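Local coordinates for type VI secretion system-associated protein TagF (Pseudomonas aeruginosa PAO1, PDB 2QNU) that is associated with the type VI secretion system, probably as an accessory or regulatory component, by a mechanism that remains uncharacterised, at residues G68-T73 and A92-A97; S188-A193 and F210-G215; V75-I80 and L118-L123. All coordinates share one frame; numbering follows the deposited sequence.

Contact 1 (G68-T73 and A92-A97)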
loop_
_atom_site.group_PDB
_atom_site.type_symbol
_atom_site.label_atom_id
_atom_site.label_comp_id
_atom_site.label_asym_id
_atom_site.label_seq_id
_atom_site.Cartn_x
_atom_site.Cartn_y
_atom_site.Cartn_z
ATOM N N GLY B 68 6.370 15.447 -14.040
ATOM C CA GLY B 68 7.052 14.814 -15.171
ATOM C C GLY B 68 7.182 13.332 -14.911
ATOM O O GLY B 68 6.529 12.789 -14.038
ATOM N N GLY B 69 8.068 12.678 -15.644
ATOM C CA GLY B 69 8.130 11.222 -15.656
ATOM C C GLY B 69 9.017 10.610 -14.598
ATOM O O GLY B 69 9.082 9.377 -14.447
ATOM N N GLU B 70 9.745 11.448 -13.884
ATOM C CA GLU B 70 10.454 10.966 -12.709
ATOM C C GLU B 70 9.546 11.035 -11.477
ATOM O O GLU B 70 8.561 11.828 -11.408
ATOM C CB GLU B 70 11.721 11.781 -12.455
ATOM C CG GLU B 70 12.947 11.367 -13.251
ATOM C CD GLU B 70 12.985 11.987 -14.641
ATOM O OE1 GLU B 70 12.721 13.211 -14.733
ATOM O OE2 GLU B 70 13.295 11.255 -15.645
ATOM N N ALA B 71 9.884 10.202 -10.500
ATOM C CA ALA B 71 9.328 10.363 -9.198
ATOM C C ALA B 71 10.011 11.584 -8.523
ATOM O O ALA B 71 11.135 12.025 -8.907
ATOM C CB ALA B 71 9.504 9.123 -8.382
ATOM N N VAL B 72 9.339 12.103 -7.505
ATOM C CA VAL B 72 9.867 13.238 -6.804
ATOM C C VAL B 72 9.578 13.127 -5.311
ATOM O O VAL B 72 8.482 12.687 -4.855
ATOM C CB VAL B 72 9.500 14.584 -7.543
ATOM C CG1 VAL B 72 8.070 14.647 -7.912
ATOM C CG2 VAL B 72 9.950 15.864 -6.778
ATOM N N THR B 73 10.614 13.473 -4.556
ATOM C CA THR B 73 10.515 13.554 -3.106
ATOM C C THR B 73 11.146 14.863 -2.612
ATOM O O THR B 73 11.974 15.454 -3.291
ATOM C CB THR B 73 11.161 12.366 -2.434
ATOM O OG1 THR B 73 10.821 12.356 -1.053
ATOM C CG2 THR B 73 12.666 12.378 -2.589
ATOM N N ALA B 92 13.568 19.681 -3.735
ATOM C CA ALA B 92 13.095 18.445 -4.401
ATOM C C ALA B 92 14.242 17.629 -4.975
ATOM O O ALA B 92 15.170 18.170 -5.569
ATOM C CB ALA B 92 12.153 18.791 -5.502
ATOM N N CYS B 93 14.165 16.321 -4.757
ATOM C CA CYS B 93 15.035 15.379 -5.433
ATOM C C CYS B 93 14.234 14.521 -6.429
ATOM O O CYS B 93 13.296 13.818 -6.066
ATOM C CB CYS B 93 15.691 14.500 -4.397
ATOM S SG CYS B 93 16.747 13.364 -5.138
ATOM N N LEU B 94 14.630 14.574 -7.685
ATOM C CA LEU B 94 14.019 13.768 -8.724
ATOM C C LEU B 94 14.596 12.347 -8.745
ATOM O O LEU B 94 15.748 12.196 -8.783
ATOM C CB LEU B 94 14.269 14.430 -10.055
ATOM C CG LEU B 94 13.063 15.139 -10.655
ATOM C CD1 LEU B 94 12.964 16.529 -10.130
ATOM C CD2 LEU B 94 13.196 15.122 -12.206
ATOM N N LEU B 95 13.773 11.325 -8.689
ATOM C CA LEU B 95 14.267 9.959 -8.633
ATOM C C LEU B 95 13.885 9.195 -9.919
ATOM O O LEU B 95 12.955 9.607 -10.658
ATOM C CB LEU B 95 13.666 9.233 -7.438
ATOM C CG LEU B 95 13.961 9.813 -6.055
ATOM C CD1 LEU B 95 12.818 9.467 -5.126
ATOM C CD2 LEU B 95 15.312 9.273 -5.550
ATOM N N PRO B 96 14.587 8.083 -10.196
ATOM C CA PRO B 96 14.168 7.218 -11.313
ATOM C C PRO B 96 12.707 6.804 -11.200
ATOM O O PRO B 96 12.204 6.570 -10.079
ATOM C CB PRO B 96 15.070 6.000 -11.150
ATOM C CG PRO B 96 16.310 6.572 -10.554
ATOM C CD PRO B 96 15.814 7.567 -9.562
ATOM N N ALA B 97 12.032 6.707 -12.333
ATOM C CA ALA B 97 10.647 6.288 -12.325
ATOM C C ALA B 97 10.455 4.905 -11.665
ATOM O O ALA B 97 9.338 4.555 -11.288
ATOM C CB ALA B 97 10.084 6.291 -13.742
#
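The beta hairpin of strands 71-77 and 89-95 is joined here at its open end, where Ala71, Val72 and Thr73 pair antiparallel with Leu95, Leu94 and Cys93. Thr73 and Cys93 form a hydrogen-bonded pair. Thr73 N reaches Cys93 O at 3.1 Å, nearly straight at 171°, and Cys93 N gives a shorter bond of 2.8 Å to Thr73 O. At Ala71 the pair is lopsided. Leu95 N sits 2.7 Å from Ala71 O, 41° above the carbonyl plane, while the return bond from Ala71 N to Leu95 O is weak. The hairpin lies inside a larger antiparallel sheet, and its two faces differ. On one, Thr73 CG2 meets Leu95 CD1 at 3.9 Å, and helix 101-105 packs on both residues. Thr73 OG1, anti to its own backbone N (chi1 -169°), is bonded to Phe60 O of the next strand. On the other face Val72 CG2 touches Ala92 CB at 3.9 Å, and Phe25 of helix 23-44 packs on Val72 and Leu94. Before the strand, Glu70 bends at chi2 and crosses Leu94 obliquely. Its OE1 lies 3.2 Å from Leu94 CD2. Gly69 O meets Ala97 CB at 3.3 Å, beyond the paired residues.

Contact 2 (S188-A193 and F210-G215); sequences SARISA and FLTGEG
Ile191 and Arg190 meet the C-terminal end of the short helix 209-212 from a loop that links two antiparallel strands, 180-185 and 194-199. Ile191 has the larger buried surface of the two. Its CB points at the helix end, and CG1 stands anti to the carbonyl carbon (chi1 -53°). The chain is extended at chi2 (-173°), and CD1 lands on backbone rather than on side chains. It lies 3.2 Å from Gly213 N. Thr212 C is 3.6 Å from the same CD1, and Phe210 O is also in contact with it. Gly213 is the first residue to leave the helix, with a positive phi of 61°. It has no side chain, and Ile191 CD1 packs directly on its backbone. Phe210 O is also the acceptor for Trp58 NE1, and Pro56 packs on Ile191.

The Arg190 guanidinium ends beside Thr212, its NH1 4.3 Å from Thr212 CB. Glu214 OE2 lies near the guanidinium plane, at its edge, but 4.4 Å from Arg190 NH1, beyond a salt bridge. The attraction is therefore probably modest. Ala51 of helix 48-53 touches both Arg190 and Thr212.

Each segment is braced by a hydroxyl. Ser188 OG takes the backbone N-H of both Arg190 and Ile191, which makes an ST turn and an ST motif and ties down the backbone from which both side chains spring. Thr212 OG1 makes an ST turn of its own, accepting from Glu214 N at 3.0 Å.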
loop_
_atom_site.group_PDB
_atom_site.type_symbol
_atom_site.label_atom_id
_atom_site.label_comp_id
_atom_site.label_asym_id
_atom_site.label_seq_id
_atom_site.Cartn_x
_atom_site.Cartn_y
_atom_site.Cartn_z
ATOM N N SER B 188 1.649 21.464 12.888
ATOM C CA SER B 188 1.709 22.820 13.420
ATOM C C SER B 188 0.779 22.844 14.638
ATOM O O SER B 188 0.068 21.853 14.913
ATOM C CB SER B 188 1.186 23.828 12.391
ATOM O OG SER B 188 -0.217 23.580 12.150
ATOM N N ALA B 189 0.766 23.948 15.375
ATOM C CA ALA B 189 -0.267 24.128 16.368
ATOM C C ALA B 189 -1.692 23.740 15.849
ATOM O O ALA B 189 -2.504 23.242 16.609
ATOM C CB ALA B 189 -0.278 25.577 16.821
ATOM N N ARG B 190 -1.973 23.926 14.570
ATOM C CA ARG B 190 -3.333 23.689 14.059
ATOM C C ARG B 190 -3.601 22.327 13.368
ATOM O O ARG B 190 -4.739 21.883 13.293
ATOM C CB ARG B 190 -3.702 24.808 13.081
ATOM C CG ARG B 190 -3.531 26.166 13.673
ATOM C CD ARG B 190 -4.747 27.072 13.364
ATOM N NE ARG B 190 -4.511 28.040 12.276
ATOM C CZ ARG B 190 -5.264 28.202 11.178
ATOM N NH1 ARG B 190 -6.342 27.439 10.925
ATOM N NH2 ARG B 190 -4.916 29.149 10.314
ATOM N N ILE B 191 -2.568 21.687 12.876
ATOM C CA ILE B 191 -2.686 20.428 12.153
ATOM C C ILE B 191 -1.814 19.404 12.862
ATOM O O ILE B 191 -0.587 19.620 13.019
ATOM C CB ILE B 191 -2.199 20.661 10.727
ATOM C CG1 ILE B 191 -2.936 21.858 10.105
ATOM C CG2 ILE B 191 -2.364 19.458 9.914
ATOM C CD1 ILE B 191 -2.627 22.056 8.623
ATOM N N SER B 192 -2.411 18.311 13.328
ATOM C CA SER B 192 -1.594 17.218 13.940
ATOM C C SER B 192 -0.665 16.580 12.953
ATOM O O SER B 192 -1.015 16.431 11.761
ATOM C CB SER B 192 -2.460 16.106 14.502
ATOM O OG SER B 192 -3.172 16.634 15.603
ATOM N N ALA B 193 0.484 16.143 13.464
ATOM C CA ALA B 193 1.406 15.309 12.734
ATOM C C ALA B 193 0.660 14.097 12.206
ATOM O O ALA B 193 -0.200 13.509 12.899
ATOM C CB ALA B 193 2.552 14.849 13.638
ATOM N N PHE B 210 -3.796 21.698 3.380
ATOM C CA PHE B 210 -2.376 21.805 3.810
ATOM C C PHE B 210 -2.133 23.019 4.736
ATOM O O PHE B 210 -1.068 23.096 5.367
ATOM C CB PHE B 210 -1.446 22.021 2.626
ATOM C CG PHE B 210 -1.299 20.828 1.733
ATOM C CD1 PHE B 210 -0.800 19.629 2.223
ATOM C CD2 PHE B 210 -1.636 20.924 0.380
ATOM C CE1 PHE B 210 -0.631 18.518 1.358
ATOM C CE2 PHE B 210 -1.499 19.808 -0.493
ATOM C CZ PHE B 210 -1.027 18.613 0.015
ATOM N N LEU B 211 -3.053 23.992 4.715
ATOM C CA LEU B 211 -2.900 25.250 5.507
ATOM C C LEU B 211 -3.763 25.207 6.738
ATOM O O LEU B 211 -3.370 25.739 7.741
ATOM C CB LEU B 211 -3.143 26.531 4.705
ATOM C CG LEU B 211 -2.689 26.597 3.236
ATOM C CD1 LEU B 211 -3.212 27.843 2.515
ATOM C CD2 LEU B 211 -1.214 26.492 3.057
ATOM N N THR B 212 -4.911 24.535 6.700
ATOM C CA THR B 212 -5.793 24.586 7.810
ATOM C C THR B 212 -6.056 23.262 8.460
ATOM O O THR B 212 -6.559 23.235 9.583
ATOM C CB THR B 212 -7.152 25.174 7.392
ATOM O OG1 THR B 212 -7.861 24.221 6.599
ATOM C CG2 THR B 212 -6.946 26.418 6.605
ATOM N N GLY B 213 -5.740 22.164 7.782
ATOM C CA GLY B 213 -6.182 20.846 8.241
ATOM C C GLY B 213 -7.701 20.655 8.318
ATOM O O GLY B 213 -8.186 19.677 8.871
ATOM N N GLU B 214 -8.464 21.566 7.765
ATOM C CA GLU B 214 -9.896 21.491 7.922
ATOM C C GLU B 214 -10.530 20.569 6.879
ATOM O O GLU B 214 -10.007 20.400 5.812
ATOM C CB GLU B 214 -10.478 22.883 7.830
ATOM C CG GLU B 214 -9.998 23.811 8.954
ATOM C CD GLU B 214 -10.534 25.225 8.804
ATOM O OE1 GLU B 214 -11.156 25.553 7.740
ATOM O OE2 GLU B 214 -10.312 26.042 9.750
ATOM N N GLY B 215 -11.605 19.913 7.239
ATOM C CA GLY B 215 -12.284 19.014 6.309
ATOM C C GLY B 215 -13.467 18.339 6.936
ATOM O O GLY B 215 -13.688 18.408 8.168
#

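Contact 3 (V75-I80 and L118-L123)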
loop_
_atom_site.group_PDB
_atom_site.type_symbol
_atom_site.label_atom_id
_atom_site.label_comp_id
_atom_site.label_asym_id
_atom_site.label_seq_id
_atom_site.Cartn_x
_atom_site.Cartn_y
_atom_site.Cartn_z
ATOM N N VAL B 75 10.574 18.459 0.388
ATOM C CA VAL B 75 9.848 19.196 1.413
ATOM C C VAL B 75 9.440 20.548 0.845
ATOM O O VAL B 75 10.182 21.144 0.105
ATOM C CB VAL B 75 10.656 19.387 2.711
ATOM C CG1 VAL B 75 9.759 20.032 3.799
ATOM C CG2 VAL B 75 11.232 18.076 3.220
ATOM N N VAL B 76 8.233 20.999 1.162
ATOM C CA VAL B 76 7.780 22.314 0.708
ATOM C C VAL B 76 7.365 23.119 1.934
ATOM O O VAL B 76 6.807 22.568 2.883
ATOM C CB VAL B 76 6.597 22.274 -0.288
ATOM C CG1 VAL B 76 5.419 21.439 0.218
ATOM C CG2 VAL B 76 6.101 23.682 -0.601
HETATM N N MSE B 77 7.705 24.414 1.921
HETATM C CA MSE B 77 7.430 25.351 3.029
HETATM C C MSE B 77 6.833 26.660 2.548
HETATM O O MSE B 77 7.312 27.195 1.594
HETATM C CB MSE B 77 8.781 25.697 3.707
HETATM C CG MSE B 77 8.622 26.671 4.902
HETATM SE SE MSE B 77 10.413 27.293 5.600
HETATM C CE MSE B 77 10.798 28.524 4.222
ATOM N N PRO B 78 5.837 27.219 3.254
ATOM C CA PRO B 78 5.372 28.571 2.898
ATOM C C PRO B 78 6.526 29.589 2.926
ATOM O O PRO B 78 7.372 29.539 3.820
ATOM C CB PRO B 78 4.336 28.913 3.981
ATOM C CG PRO B 78 3.941 27.588 4.542
ATOM C CD PRO B 78 5.075 26.644 4.382
ATOM N N SER B 79 6.578 30.460 1.935
ATOM C CA SER B 79 7.700 31.376 1.771
ATOM C C SER B 79 7.260 32.680 1.128
ATOM O O SER B 79 6.051 32.931 0.892
ATOM C CB SER B 79 8.813 30.699 0.969
ATOM O OG SER B 79 10.044 31.434 1.057
ATOM N N ILE B 80 8.248 33.494 0.815
ATOM C CA ILE B 80 8.023 34.870 0.399
ATOM C C ILE B 80 9.268 35.400 -0.290
ATOM O O ILE B 80 10.371 34.919 -0.013
ATOM C CB ILE B 80 7.701 35.751 1.647
ATOM C CG1 ILE B 80 7.064 37.089 1.258
ATOM C CG2 ILE B 80 8.953 36.036 2.445
ATOM C CD1 ILE B 80 6.807 38.005 2.463
ATOM N N LEU B 118 17.306 23.173 6.189
ATOM C CA LEU B 118 17.812 24.110 5.185
ATOM C C LEU B 118 16.762 25.139 4.806
ATOM O O LEU B 118 17.052 26.291 4.683
ATOM C CB LEU B 118 18.306 23.392 3.924
ATOM C CG LEU B 118 19.608 22.631 4.078
ATOM C CD1 LEU B 118 19.937 22.048 2.731
ATOM C CD2 LEU B 118 20.745 23.510 4.604
ATOM N N LEU B 119 15.542 24.690 4.542
ATOM C CA LEU B 119 14.439 25.608 4.260
ATOM C C LEU B 119 14.253 26.628 5.425
ATOM O O LEU B 119 13.960 27.808 5.188
ATOM C CB LEU B 119 13.158 24.815 4.113
ATOM C CG LEU B 119 12.982 23.913 2.857
ATOM C CD1 LEU B 119 11.735 23.001 2.955
ATOM C CD2 LEU B 119 12.861 24.732 1.653
ATOM N N LEU B 120 14.333 26.134 6.656
ATOM C CA LEU B 120 14.123 26.999 7.850
ATOM C C LEU B 120 15.216 28.090 7.888
ATOM O O LEU B 120 14.914 29.252 8.097
ATOM C CB LEU B 120 14.068 26.161 9.132
ATOM C CG LEU B 120 12.782 25.351 9.171
ATOM C CD1 LEU B 120 12.915 24.161 10.083
ATOM C CD2 LEU B 120 11.522 26.111 9.501
ATOM N N SER B 121 16.444 27.725 7.544
ATOM C CA SER B 121 17.552 28.648 7.503
ATOM C C SER B 121 17.263 29.895 6.692
ATOM O O SER B 121 17.847 30.966 6.962
ATOM C CB SER B 121 18.842 27.948 7.004
ATOM O OG SER B 121 18.881 27.850 5.579
ATOM N N THR B 122 16.381 29.799 5.690
ATOM C CA THR B 122 16.120 30.954 4.806
ATOM C C THR B 122 15.185 31.968 5.450
ATOM O O THR B 122 14.937 33.020 4.878
ATOM C CB THR B 122 15.486 30.552 3.381
ATOM O OG1 THR B 122 14.160 30.046 3.564
ATOM C CG2 THR B 122 16.364 29.528 2.685
ATOM N N LEU B 123 14.605 31.635 6.584
ATOM C CA LEU B 123 13.718 32.597 7.263
ATOM C C LEU B 123 14.519 33.529 8.179
ATOM O O LEU B 123 13.995 34.541 8.634
ATOM C CB LEU B 123 12.708 31.870 8.123
ATOM C CG LEU B 123 11.740 30.918 7.460
ATOM C CD1 LEU B 123 11.137 30.079 8.535
ATOM C CD2 LEU B 123 10.632 31.666 6.698
HETATM O O HOH W 1 12.319 31.891 2.843
#
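Met77, Val75 and Leu119 carry the apolar part of this contact between a strand and the end of a helix. Met77 is present as selenomethionine. Its CG is anti to the backbone N (chi1 -179°), and the chain bends at chi3 (76°), where CE turns aside. Met77 SE lies 4.0 Å from Leu119 CB and also touches Leu120 CD2. Met77 CE lies 4.0 Å from Leu123 CD2. It also comes within 3.4 Å of Leu119 O, a van der Waals contact, with Thr122 OG1 close by. The side chains of Met77 and Thr122 slide past each other in opposite directions. Leu119 CD1 touches Val75 CG1 at 3.7 Å. This is helix-on-sheet packing: helix 110-121 lies against one face of the antiparallel sheet. Leu119 also rests on Leu89 and Val91 of the strand beside 71-77.

Polar groups gather around Leu119 and Thr122. Leu119 O accepts from both Thr122 OG1, at 2.8 Å, and Thr122 N. One water joins the two segments. It donates to Thr122 OG1 at 2.7 Å and to Ser79 OG at 2.9 Å. Ser79 OG is also bonded to the backbone O of the methylated lysine at position 9.

How the contacts relate
Contacts 1 and 3 share strand 71-77. Contact 1 pairs its start with strand 89-95, and contact 3 sets its end against helix 110-121. Their centres are about 20 Å apart, and their segments alternate along the chain, all within the TagF N-terminal domain. Contact 2 comes later in the chain. Its centre is about 26 Å from that of contact 1, on the opposite side of the chain's centre, and the nearest atoms are about 12 Å apart. It lies nearer contact 3, with centres about 18 Å and nearest atoms about 5 Å apart, yet the two do not touch. Contact 2 alone meets the second subunit: Ser192 O is bonded to Arg159 NH2 of that chain.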